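Local coordinates for petrobactin biosynthesis protein AsbB (PDB 3TO3), which catalyses the ATP-dependent condensation of spermidine with citryl-spermidine intermediates in the biosynthesis of the siderophore petrobactin, at residues P43-I46 with Q51-F54; V203-E208 with A321-N326; L414-Q419 with E449-R454; R468-E473 with F557-L562; L572-L577 with E582-E587. All coordinates share one frame; numbering follows the deposited sequence.

Interaction 1. Residues P43-I46 with Q51-F54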
# COMPACT_ATOMS: atom_id res chain seq x y z
N PRO B 43 4.10 25.23 -22.72
CA PRO B 43 3.01 26.21 -22.82
C PRO B 43 3.34 27.30 -23.82
O PRO B 43 4.50 27.40 -24.21
CB PRO B 43 2.95 26.78 -21.40
CG PRO B 43 4.33 26.56 -20.84
CD PRO B 43 4.78 25.26 -21.41
N ALA B 44 2.34 28.06 -24.27
CA ALA B 44 2.59 29.30 -24.97
C ALA B 44 3.23 30.27 -23.98
O ALA B 44 2.88 30.24 -22.81
CB ALA B 44 1.29 29.89 -25.56
N ARG B 45 4.17 31.09 -24.46
CA ARG B 45 4.85 32.07 -23.62
C ARG B 45 4.68 33.44 -24.20
O ARG B 45 5.18 33.72 -25.30
CB ARG B 45 6.36 31.78 -23.48
CG ARG B 45 6.68 30.53 -22.68
CD ARG B 45 8.19 30.28 -22.46
NE ARG B 45 8.38 28.87 -22.15
CZ ARG B 45 9.45 28.34 -21.55
NH1 ARG B 45 10.44 29.12 -21.15
NH2 ARG B 45 9.51 27.00 -21.33
N ILE B 46 3.99 34.32 -23.47
CA ILE B 46 3.88 35.72 -23.88
C ILE B 46 4.73 36.63 -23.01
O ILE B 46 4.51 36.72 -21.80
CB ILE B 46 2.47 36.20 -23.76
CG1 ILE B 46 1.51 35.17 -24.37
CG2 ILE B 46 2.38 37.58 -24.42
CD1 ILE B 46 0.19 35.76 -24.75
N GLN B 51 8.33 39.61 -16.80
CA GLN B 51 7.40 38.51 -16.65
C GLN B 51 7.08 37.76 -17.95
O GLN B 51 7.25 38.25 -19.06
CB GLN B 51 6.09 39.06 -16.07
CG GLN B 51 6.23 39.75 -14.73
CD GLN B 51 5.81 38.85 -13.56
OE1 GLN B 51 4.74 39.03 -12.99
NE2 GLN B 51 6.67 37.90 -13.20
N ILE B 52 6.65 36.53 -17.79
CA ILE B 52 6.13 35.72 -18.86
C ILE B 52 4.73 35.29 -18.42
O ILE B 52 4.55 34.85 -17.28
CB ILE B 52 7.01 34.47 -19.06
CG1 ILE B 52 8.35 34.86 -19.68
CG2 ILE B 52 6.30 33.42 -19.92
CD1 ILE B 52 9.48 33.88 -19.39
N LEU B 53 3.74 35.44 -19.29
CA LEU B 53 2.45 34.78 -19.10
C LEU B 53 2.51 33.38 -19.71
O LEU B 53 2.81 33.24 -20.90
CB LEU B 53 1.32 35.57 -19.76
CG LEU B 53 -0.06 34.93 -19.67
CD1 LEU B 53 -0.39 34.58 -18.22
CD2 LEU B 53 -1.08 35.90 -20.24
N PHE B 54 2.26 32.35 -18.92
CA PHE B 54 2.30 30.99 -19.44
C PHE B 54 0.86 30.53 -19.64
O PHE B 54 0.04 30.66 -18.74
CB PHE B 54 2.99 30.03 -18.46
CG PHE B 54 4.45 30.31 -18.23
CD1 PHE B 54 5.43 29.66 -18.99
CD2 PHE B 54 4.85 31.16 -17.22
CE1 PHE B 54 6.81 29.90 -18.78
CE2 PHE B 54 6.23 31.39 -16.99
CZ PHE B 54 7.20 30.76 -17.78

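Interaction 2. Residues V203-E208 with A321-N326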
# COMPACT_ATOMS: atom_id res chain seq x y z
N VAL B 203 27.91 -8.30 9.02
CA VAL B 203 28.49 -7.02 9.32
C VAL B 203 29.00 -6.48 7.99
O VAL B 203 29.13 -7.22 7.02
CB VAL B 203 29.59 -7.31 10.32
CG1 VAL B 203 30.82 -6.45 10.09
CG2 VAL B 203 29.01 -7.25 11.74
N GLY B 204 29.22 -5.18 7.91
CA GLY B 204 29.80 -4.59 6.72
C GLY B 204 31.19 -5.15 6.37
O GLY B 204 31.87 -5.71 7.22
N TYR B 205 31.61 -4.98 5.13
CA TYR B 205 32.88 -5.51 4.66
C TYR B 205 34.00 -5.05 5.61
O TYR B 205 34.16 -3.85 5.87
CB TYR B 205 33.14 -5.02 3.23
CG TYR B 205 34.43 -5.53 2.60
CD1 TYR B 205 34.60 -6.89 2.30
CD2 TYR B 205 35.47 -4.66 2.29
CE1 TYR B 205 35.77 -7.37 1.73
CE2 TYR B 205 36.66 -5.12 1.72
CZ TYR B 205 36.79 -6.48 1.44
OH TYR B 205 37.96 -6.96 0.88
N GLU B 206 34.75 -6.03 6.13
CA GLU B 206 35.93 -5.81 6.98
C GLU B 206 35.63 -5.00 8.23
O GLU B 206 36.53 -4.40 8.81
CB GLU B 206 37.03 -5.11 6.19
CG GLU B 206 37.68 -6.02 5.15
CD GLU B 206 38.85 -5.35 4.44
OE1 GLU B 206 39.48 -6.02 3.58
OE2 GLU B 206 39.12 -4.15 4.74
N ASN B 207 34.37 -5.01 8.64
CA ASN B 207 33.90 -4.23 9.79
C ASN B 207 33.77 -5.03 11.09
O ASN B 207 33.36 -4.49 12.10
CB ASN B 207 32.56 -3.56 9.43
CG ASN B 207 32.19 -2.45 10.40
OD1 ASN B 207 32.97 -1.53 10.65
ND2 ASN B 207 31.01 -2.55 10.96
N GLU B 208 34.08 -6.32 11.07
CA GLU B 208 33.92 -7.16 12.27
C GLU B 208 34.50 -6.61 13.58
O GLU B 208 33.84 -6.65 14.62
CB GLU B 208 34.44 -8.59 12.04
CG GLU B 208 33.82 -9.29 10.85
CD GLU B 208 34.54 -9.04 9.53
OE1 GLU B 208 35.45 -8.16 9.47
OE2 GLU B 208 34.19 -9.74 8.54
N ALA B 321 29.69 0.49 3.31
CA ALA B 321 29.67 1.80 3.94
C ALA B 321 30.91 2.03 4.81
O ALA B 321 31.58 3.04 4.64
CB ALA B 321 28.38 2.04 4.71
N PRO B 322 31.21 1.11 5.75
CA PRO B 322 32.39 1.35 6.60
C PRO B 322 33.65 1.52 5.75
O PRO B 322 34.45 2.40 6.05
CB PRO B 322 32.44 0.14 7.50
CG PRO B 322 30.94 -0.31 7.59
CD PRO B 322 30.44 -0.08 6.19
N ALA B 323 33.78 0.79 4.65
CA ALA B 323 35.01 0.91 3.83
C ALA B 323 35.08 2.19 3.04
O ALA B 323 36.17 2.73 2.82
CB ALA B 323 35.14 -0.28 2.87
N ILE B 324 33.92 2.69 2.60
CA ILE B 324 33.93 3.96 1.91
C ILE B 324 34.34 5.08 2.89
O ILE B 324 35.12 5.97 2.53
CB ILE B 324 32.57 4.26 1.25
CG1 ILE B 324 32.35 3.33 0.06
CG2 ILE B 324 32.50 5.73 0.78
CD1 ILE B 324 30.97 3.51 -0.62
N SER B 325 33.88 5.00 4.13
CA SER B 325 34.19 6.09 5.06
C SER B 325 35.68 6.07 5.45
O SER B 325 36.30 7.12 5.55
CB SER B 325 33.27 6.10 6.28
OG SER B 325 31.97 6.52 5.91
N ASN B 326 36.25 4.88 5.65
CA ASN B 326 37.68 4.76 5.94
C ASN B 326 38.51 5.31 4.78
O ASN B 326 39.45 6.08 4.99
CB ASN B 326 38.05 3.30 6.25
CG ASN B 326 39.56 3.08 6.39
OD1 ASN B 326 40.15 2.27 5.68
ND2 ASN B 326 40.19 3.81 7.32
O HOH W 1 32.59 -1.76 4.52

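Interaction 3. Residues L414-Q419 with E449-R454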
# COMPACT_ATOMS: atom_id res chain seq x y z
N LEU B 414 28.34 35.70 2.16
CA LEU B 414 28.32 34.79 1.01
C LEU B 414 29.74 34.37 0.59
O LEU B 414 29.97 33.21 0.29
CB LEU B 414 27.56 35.43 -0.15
CG LEU B 414 27.46 34.67 -1.46
CD1 LEU B 414 26.75 33.31 -1.29
CD2 LEU B 414 26.75 35.53 -2.49
N ARG B 415 30.69 35.29 0.61
CA ARG B 415 32.07 34.91 0.34
C ARG B 415 32.62 33.90 1.36
O ARG B 415 33.19 32.88 0.98
CB ARG B 415 32.97 36.12 0.30
CG ARG B 415 32.65 37.04 -0.83
CD ARG B 415 33.74 38.10 -0.94
NE ARG B 415 33.50 38.93 -2.11
CZ ARG B 415 33.93 38.62 -3.33
NH1 ARG B 415 34.62 37.51 -3.52
NH2 ARG B 415 33.67 39.43 -4.35
N LEU B 416 32.46 34.19 2.65
CA LEU B 416 32.87 33.20 3.65
C LEU B 416 32.21 31.86 3.43
O LEU B 416 32.85 30.84 3.61
CB LEU B 416 32.59 33.65 5.06
CG LEU B 416 33.59 34.69 5.48
CD1 LEU B 416 32.96 35.69 6.47
CD2 LEU B 416 34.83 33.97 6.03
N LEU B 417 30.93 31.87 3.04
CA LEU B 417 30.19 30.64 2.90
C LEU B 417 30.81 29.81 1.78
O LEU B 417 31.11 28.64 1.96
CB LEU B 417 28.69 30.89 2.61
CG LEU B 417 27.91 29.59 2.42
CD1 LEU B 417 27.73 28.77 3.74
CD2 LEU B 417 26.55 29.85 1.74
N ILE B 418 30.99 30.44 0.63
CA ILE B 418 31.59 29.81 -0.52
C ILE B 418 32.99 29.29 -0.15
O ILE B 418 33.33 28.13 -0.47
CB ILE B 418 31.71 30.81 -1.69
CG1 ILE B 418 30.34 31.39 -2.08
CG2 ILE B 418 32.35 30.17 -2.87
CD1 ILE B 418 29.32 30.37 -2.34
N GLN B 419 33.79 30.12 0.53
CA GLN B 419 35.18 29.76 0.85
C GLN B 419 35.30 28.57 1.78
O GLN B 419 36.21 27.78 1.63
CB GLN B 419 35.98 30.93 1.42
CG GLN B 419 36.20 32.07 0.47
CD GLN B 419 37.25 33.06 0.96
OE1 GLN B 419 37.67 33.02 2.12
NE2 GLN B 419 37.70 33.92 0.06
N GLU B 449 28.27 31.82 15.86
CA GLU B 449 27.29 32.90 15.84
C GLU B 449 27.02 33.38 14.39
O GLU B 449 26.99 34.60 14.13
CB GLU B 449 27.75 34.06 16.73
CG GLU B 449 27.83 33.73 18.22
CD GLU B 449 28.22 34.96 19.05
OE1 GLU B 449 29.22 35.64 18.71
OE2 GLU B 449 27.52 35.26 20.05
N GLY B 450 26.84 32.43 13.47
CA GLY B 450 26.47 32.74 12.10
C GLY B 450 27.61 33.04 11.14
O GLY B 450 27.39 33.18 9.94
N LEU B 451 28.82 33.18 11.67
CA LEU B 451 30.02 33.31 10.85
C LEU B 451 30.43 31.93 10.35
O LEU B 451 30.66 31.04 11.16
CB LEU B 451 31.17 33.86 11.69
CG LEU B 451 32.45 34.06 10.90
CD1 LEU B 451 32.25 35.26 9.99
CD2 LEU B 451 33.69 34.24 11.79
N PRO B 452 30.50 31.75 9.02
CA PRO B 452 30.80 30.40 8.52
C PRO B 452 32.23 29.99 8.84
O PRO B 452 33.16 30.73 8.54
CB PRO B 452 30.57 30.53 7.01
CG PRO B 452 29.59 31.73 6.88
CD PRO B 452 30.09 32.67 7.95
N VAL B 453 32.38 28.79 9.41
CA VAL B 453 33.66 28.26 9.85
C VAL B 453 34.18 27.14 8.93
O VAL B 453 35.29 27.22 8.41
CB VAL B 453 33.64 27.82 11.33
CG1 VAL B 453 34.99 27.26 11.75
CG2 VAL B 453 33.28 29.01 12.22
N ARG B 454 33.40 26.06 8.83
CA ARG B 454 33.81 24.87 8.12
C ARG B 454 32.57 24.04 7.72
O ARG B 454 31.45 24.33 8.18
CB ARG B 454 34.80 24.06 8.98
CG ARG B 454 34.19 23.52 10.27
CD ARG B 454 35.20 23.47 11.39
NE ARG B 454 35.99 22.24 11.38
CZ ARG B 454 36.15 21.44 12.42
NH1 ARG B 454 35.56 21.72 13.58
NH2 ARG B 454 36.90 20.36 12.31

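Interaction 4. Residues R468-E473 with F557-L562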
# COMPACT_ATOMS: atom_id res chain seq x y z
N ARG B 468 38.16 7.28 -11.86
CA ARG B 468 39.37 6.55 -11.49
C ARG B 468 40.67 7.21 -11.95
O ARG B 468 41.62 7.30 -11.18
CB ARG B 468 39.29 5.10 -12.00
CG ARG B 468 40.45 4.20 -11.59
CD ARG B 468 40.19 2.75 -11.98
NE ARG B 468 39.16 2.16 -11.13
CZ ARG B 468 39.41 1.36 -10.10
NH1 ARG B 468 40.66 1.03 -9.80
NH2 ARG B 468 38.40 0.89 -9.37
N PRO B 469 40.72 7.68 -13.20
CA PRO B 469 41.94 8.35 -13.65
C PRO B 469 42.32 9.58 -12.82
O PRO B 469 43.49 9.96 -12.86
CB PRO B 469 41.61 8.77 -15.08
CG PRO B 469 40.62 7.73 -15.53
CD PRO B 469 39.77 7.48 -14.31
N PHE B 470 41.39 10.19 -12.08
CA PHE B 470 41.76 11.35 -11.26
C PHE B 470 42.28 11.04 -9.84
O PHE B 470 42.75 11.93 -9.14
CB PHE B 470 40.58 12.33 -11.14
CG PHE B 470 40.47 13.32 -12.28
CD1 PHE B 470 41.04 13.03 -13.53
CD2 PHE B 470 39.83 14.53 -12.10
CE1 PHE B 470 40.96 13.94 -14.56
CE2 PHE B 470 39.75 15.45 -13.12
CZ PHE B 470 40.32 15.16 -14.35
N LEU B 471 42.19 9.79 -9.40
CA LEU B 471 42.55 9.48 -8.02
C LEU B 471 44.04 9.76 -7.75
O LEU B 471 44.89 9.48 -8.59
CB LEU B 471 42.20 8.03 -7.69
CG LEU B 471 40.75 7.64 -8.00
CD1 LEU B 471 40.53 6.15 -7.82
CD2 LEU B 471 39.76 8.45 -7.14
N LYS B 472 44.34 10.34 -6.60
CA LYS B 472 45.72 10.63 -6.23
C LYS B 472 46.45 9.30 -6.13
O LYS B 472 47.60 9.19 -6.57
CB LYS B 472 45.82 11.42 -4.92
CG LYS B 472 46.50 12.80 -5.02
CD LYS B 472 47.23 13.11 -3.70
CE LYS B 472 47.21 14.60 -3.33
NZ LYS B 472 47.09 14.81 -1.83
N GLU B 473 45.80 8.31 -5.53
CA GLU B 473 46.31 6.94 -5.63
C GLU B 473 45.23 5.95 -6.10
O GLU B 473 44.32 5.57 -5.36
CB GLU B 473 46.90 6.53 -4.28
CG GLU B 473 46.51 7.48 -3.15
CD GLU B 473 47.21 7.16 -1.84
OE1 GLU B 473 46.61 7.39 -0.76
OE2 GLU B 473 48.37 6.70 -1.88
N PHE B 557 41.48 21.21 -13.71
CA PHE B 557 40.39 22.13 -13.51
C PHE B 557 39.76 22.52 -14.85
O PHE B 557 38.54 22.54 -15.00
CB PHE B 557 40.84 23.37 -12.73
CG PHE B 557 39.78 24.45 -12.60
CD1 PHE B 557 39.92 25.67 -13.26
CD2 PHE B 557 38.63 24.24 -11.83
CE1 PHE B 557 38.94 26.67 -13.15
CE2 PHE B 557 37.65 25.24 -11.72
CZ PHE B 557 37.80 26.44 -12.38
N GLU B 558 40.59 22.79 -15.84
CA GLU B 558 40.07 23.12 -17.14
C GLU B 558 39.26 21.98 -17.73
O GLU B 558 38.16 22.20 -18.23
CB GLU B 558 41.18 23.53 -18.09
CG GLU B 558 41.31 25.04 -18.21
CD GLU B 558 42.72 25.49 -18.58
OE1 GLU B 558 43.44 24.71 -19.26
OE2 GLU B 558 43.10 26.62 -18.17
N SER B 559 39.79 20.75 -17.65
CA SER B 559 39.14 19.62 -18.32
C SER B 559 37.74 19.28 -17.78
O SER B 559 36.91 18.67 -18.45
CB SER B 559 40.04 18.38 -18.28
OG SER B 559 39.99 17.78 -17.00
N ILE B 560 37.50 19.69 -16.55
CA ILE B 560 36.22 19.50 -15.88
C ILE B 560 35.13 20.45 -16.45
O ILE B 560 33.94 20.15 -16.40
CB ILE B 560 36.43 19.73 -14.36
CG1 ILE B 560 37.07 18.50 -13.75
CG2 ILE B 560 35.14 20.05 -13.60
CD1 ILE B 560 36.99 18.53 -12.26
N GLN B 561 35.54 21.59 -17.01
CA GLN B 561 34.62 22.50 -17.69
C GLN B 561 33.44 23.02 -16.84
O GLN B 561 32.29 22.90 -17.23
CB GLN B 561 34.06 21.80 -18.93
CG GLN B 561 35.10 21.43 -19.95
CD GLN B 561 34.84 22.11 -21.27
OE1 GLN B 561 34.34 21.49 -22.22
NE2 GLN B 561 35.15 23.40 -21.34
N LEU B 562 33.72 23.60 -15.68
CA LEU B 562 32.68 24.15 -14.85
C LEU B 562 32.10 25.42 -15.45
O LEU B 562 31.04 25.89 -15.01
CB LEU B 562 33.24 24.48 -13.48
CG LEU B 562 33.76 23.27 -12.74
CD1 LEU B 562 34.09 23.70 -11.33
CD2 LEU B 562 32.69 22.20 -12.73

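Interaction 5. Residues L572-L577 with E582-E587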
# COMPACT_ATOMS: atom_id res chain seq x y z
N LEU B 572 14.10 15.27 -13.06
CA LEU B 572 13.65 14.46 -11.93
C LEU B 572 12.15 14.16 -11.97
O LEU B 572 11.72 13.06 -11.67
CB LEU B 572 14.01 15.16 -10.62
CG LEU B 572 15.50 15.46 -10.44
CD1 LEU B 572 15.69 16.50 -9.36
CD2 LEU B 572 16.29 14.20 -10.11
N THR B 573 11.37 15.17 -12.32
CA THR B 573 9.94 14.99 -12.45
C THR B 573 9.62 14.08 -13.64
O THR B 573 8.79 13.20 -13.53
CB THR B 573 9.25 16.36 -12.57
OG1 THR B 573 9.52 17.12 -11.36
CG2 THR B 573 7.77 16.21 -12.75
N LYS B 574 10.29 14.27 -14.78
CA LYS B 574 9.98 13.45 -15.94
C LYS B 574 10.03 11.96 -15.59
O LYS B 574 9.22 11.15 -16.09
CB LYS B 574 10.91 13.75 -17.12
CG LYS B 574 10.52 13.04 -18.40
CD LYS B 574 11.42 13.53 -19.53
CE LYS B 574 11.06 12.92 -20.90
NZ LYS B 574 9.97 13.70 -21.59
N ARG B 575 10.96 11.62 -14.71
CA ARG B 575 11.16 10.23 -14.34
C ARG B 575 9.93 9.60 -13.66
O ARG B 575 9.75 8.38 -13.71
CB ARG B 575 12.41 10.12 -13.46
CG ARG B 575 12.91 8.71 -13.27
CD ARG B 575 14.42 8.73 -13.09
NE ARG B 575 14.89 10.09 -12.84
CZ ARG B 575 16.16 10.47 -12.95
NH1 ARG B 575 16.50 11.72 -12.70
NH2 ARG B 575 17.08 9.59 -13.32
N ARG B 576 9.10 10.43 -13.05
CA ARG B 576 7.94 9.96 -12.31
C ARG B 576 6.75 9.74 -13.21
O ARG B 576 5.73 9.18 -12.76
CB ARG B 576 7.52 10.98 -11.24
CG ARG B 576 8.66 11.64 -10.53
CD ARG B 576 8.76 11.19 -9.09
NE ARG B 576 8.22 12.20 -8.18
CZ ARG B 576 8.90 13.27 -7.76
NH1 ARG B 576 10.15 13.47 -8.18
NH2 ARG B 576 8.33 14.15 -6.94
N LEU B 577 6.81 10.28 -14.43
CA LEU B 577 5.73 10.08 -15.42
C LEU B 577 5.94 9.02 -16.51
O LEU B 577 5.07 8.85 -17.37
CB LEU B 577 5.35 11.42 -16.06
CG LEU B 577 5.20 12.53 -15.01
CD1 LEU B 577 5.29 13.87 -15.66
CD2 LEU B 577 3.92 12.37 -14.19
N GLU B 582 13.79 7.90 -23.39
CA GLU B 582 15.08 7.94 -24.07
C GLU B 582 16.17 8.68 -23.30
O GLU B 582 17.31 8.23 -23.29
CB GLU B 582 14.93 8.54 -25.47
CG GLU B 582 15.66 7.76 -26.55
CD GLU B 582 16.08 8.62 -27.72
OE1 GLU B 582 15.36 9.59 -28.03
OE2 GLU B 582 17.14 8.34 -28.32
N SER B 583 15.82 9.80 -22.67
CA SER B 583 16.84 10.72 -22.11
C SER B 583 16.97 10.82 -20.57
O SER B 583 17.95 10.31 -19.99
CB SER B 583 16.64 12.12 -22.71
OG SER B 583 17.89 12.71 -23.04
N LEU B 584 16.00 11.47 -19.91
CA LEU B 584 16.13 11.86 -18.49
C LEU B 584 16.98 13.11 -18.22
O LEU B 584 17.21 13.49 -17.08
CB LEU B 584 16.54 10.70 -17.59
CG LEU B 584 15.31 10.19 -16.83
CD1 LEU B 584 14.01 10.43 -17.61
CD2 LEU B 584 15.46 8.69 -16.48
N VAL B 585 17.48 13.71 -19.28
CA VAL B 585 18.40 14.81 -19.15
C VAL B 585 17.89 15.99 -20.00
O VAL B 585 17.25 15.78 -21.02
CB VAL B 585 19.76 14.31 -19.63
CG1 VAL B 585 20.23 15.07 -20.86
CG2 VAL B 585 20.76 14.27 -18.49
N HIS B 586 18.10 17.22 -19.57
CA HIS B 586 17.76 18.33 -20.46
C HIS B 586 18.81 19.43 -20.36
O HIS B 586 19.48 19.57 -19.34
CB HIS B 586 16.34 18.87 -20.23
CG HIS B 586 16.15 19.61 -18.94
ND1 HIS B 586 15.73 20.92 -18.90
CD2 HIS B 586 16.31 19.22 -17.66
CE1 HIS B 586 15.62 21.30 -17.63
NE2 HIS B 586 15.98 20.29 -16.86
N GLU B 587 18.96 20.19 -21.43
CA GLU B 587 20.01 21.16 -21.53
C GLU B 587 19.60 22.48 -20.90
O GLU B 587 18.53 23.00 -21.19
CB GLU B 587 20.35 21.40 -22.99
CG GLU B 587 21.60 22.25 -23.18
CD GLU B 587 21.77 22.69 -24.61
OE1 GLU B 587 20.82 22.47 -25.39
OE2 GLU B 587 22.82 23.27 -24.95

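Interaction 1. Residues P43-I46 with Q51-F54
I46 and L53 form an antiparallel hydrogen-bonded pair. The N-H of I46 reaches L53 O at 3.0 Å, almost straight at 173°, and L53 N returns a 2.9 Å bond to I46 O. R45 and F54 make up the next, non-hydrogen-bonded pair, where CA-H...O contacts take over: F54 CA lies 3.5 Å from A44 O, and R45 CA comes similarly close to L53 O. On the R45 face, the arginine and phenylalanine run side by side. The extended R45 chain passes CE1 of F54, with NE 3.9 Å from it at the ring edge; CE1 in turn stands over one guanidinium face, toward its rim, and the two planes are 62° apart. CG of P43 meets the same edge at CD1, 3.8 Å away. One face of the ring is taken by I52, whose CG2, anti to the backbone N, sits over its centre. On the other face of the sheet, I46 and L53 bring their CB atoms to 4.2 Å.

Further out, E74 forms a salt bridge with R45 NH1, and I36 of helix 18-37 packs on both R45 and F54. Strand 52-59 also bonds to strand 65-74, leaving 44-47 as an edge strand. The chemistry implies that backbone bonds set the register, while the arginine lends its aliphatic length to F54 and its charge to E74.

Interaction 2. Residues V203-E208 with A321-N326
N207 meets P322 at about a right angle, and this is where the turn and the helix come closest through side chains. The asparagine CB is directed at the helix, and chi1 of -164° sets CG opposite its own backbone nitrogen, which lays the amide group against the proline ring. CG of N207 is 3.7 Å from P322 CG, and CB of N207 stands 4.1 Å from the same ring carbon. The proline has its C-gamma exo pucker and presents CB and CG to the amide. It is a van der Waals contact, with no hydrogen bond between the two segments.

Y205 makes the second, looser touch. With CG opposite the backbone N (chi1 -179°), the ring brings only its CD2 edge to A323 CB, 4.4 Å away. CG of E206 covers one face of this ring, 3.7 Å above the plane and over its centre. Between these two touches a water joins the backbones: it donates to Y205 O at 2.9 Å and accepts from A323 N at 2.8 Å. The helix is kinked here, and neither P322 nor A323 has a bond from its nitrogen to the preceding turn, so the water supplies the partner that A323 N lacks.

G204 and Y205 also bond through their backbones to S352 and A319. Residues 204-207 form a type II beta turn, closed by N207 N to G204 O. The arrangement is that of such a turn, following strand 201-203, packed on a helix kinked at P322-A323, as a proline that lacks an N-H would allow, within the IucA/IucC family region.

Interaction 3. Residues L414-Q419 with E449-R454
L416 reaches from helix 410-432 to the start of strand 451-457 and meets two residues there. Its CB faces the strand and rests against the proline ring, 3.9 Å from P452 CD and 4.0 Å from P452 CG. From CB the chain turns with chi1 -75°, placing CG beside the backbone nitrogen and sending the branch past the proline to L451. At the tip, CD1 of L416 touches CD1 of L451 at 3.6 Å, the two leucine side chains meeting at a slant. L451 brings its methyl there by holding CG opposite its backbone N, chi1 -179°.

The helix packs on a face of the mixed sheet, where strands 443-448 and 451-457 form a hairpin and 451-457 also pairs in parallel with strand 345-355. The two short segments run nearly parallel, 10° apart, their axes separated by 7.7 Å. Further along, V453 and R454 both face V446 in a classic beta bulge.

P452 wedges its ring against the helix backbone: its CG is 4.1 Å from L417 N. L417 gives a looser contact, CB to P452 CG at 4.4 Å, and meets L445 of the partner strand. W413, also packed on P452, hydrogen-bonds through NE1 to G450 O.

Interaction 4. Residues R468-E473 with F557-L562
F470 bridges the contact alone from its side, pointing its ring edge-on at the end of helix 554-560. The packed part is around I560: CE2 of F470 meets I560 CG1 at 4.1 Å, the phenylalanine and isoleucine angled across each other. I560 is buried, and its chi1 of -78° holds CG1 beside the backbone nitrogen, where it can reach the ring; V429 and V430 of helix 410-432 pack on it as well.

The solvent side is the serine's, although the shortest distance falls here: CZ of F470 lies 3.7 Å from S559 OG, which sits at the edge in the plane of the ring. S559 is exposed, and its chi1 of 77° tucks OG between its backbone N and carbonyl carbon. That oxygen is hydrogen-bonded to R556 O; its approach to the ring edge is not a hydrogen bond. Backbones stay well apart, with the nearest CA atoms, F470 and I560, 10.9 Å from each other.

The same R556 makes a cation-pi contact with F470 and bonds to its carbonyl oxygen, and Y467 meets the ring edge-to-face. With I501 and L504 also against it, F470 lies between the 3-10 turn after strand 465-467, helix 502-528 and helix 554-560.

Interaction 5. Residues L572-L577 with E582-E587
L584 packs on R575 inside the connection of a two-stranded antiparallel sheet, strands 566-570 and 585-589, where the chain takes a helix-like course through 572-576 before coming back. Van der Waals contact carries the pairing, between the leucine and both the aliphatic part and the guanidinium of R575. CD2 of L584 touches R575 CD at 3.5 Å, and the two side chains cross at about a right angle. K574 adds a more distant touch, its CG 4.4 Å from L584 CD1.

The polar part belongs to R575 and its surroundings. Its chain bends at chi2 and again at chi3, which is nearly eclipsed at 14°, and this folds the guanidinium back so that one face is laid over the leucine. NH1 forms a salt bridge with E570 at the end of the first strand, which probably helps to hold the guanidinium in that orientation.

Backbone bonds join L584 to Q571 just beyond the strands and H586 to A569 within the sheet, while the E38 carboxylate accepts from the backbone N of T573 and K574. Over the guanidinium, L584 CG stands 3.8 Å above the plane, offset toward the rim, with R575 NH2 3.7 Å from L584 CD2.

Backbone hydrogen bonds cross the contact in interaction 1 alone, a surface hairpin; interaction 2 replaces them with one bridging water, and interactions 3, 4 and 5 rely on side-chain packing. Interactions 1 and 5 are surface contacts on the same side of the chain's centre, their nearest atoms about 9 Å apart. Each packs an arginine on an apolar neighbour, side by side in interaction 1 and crosswise in interaction 5, while a glutamate pairs with its charge. Interactions 2, 3 and 4 are partly buried. Helix 410-432 links two of them: it is one side of interaction 3 and packs on I560 of interaction 4. Interactions 1 and 2 lie on opposite sides of the centre.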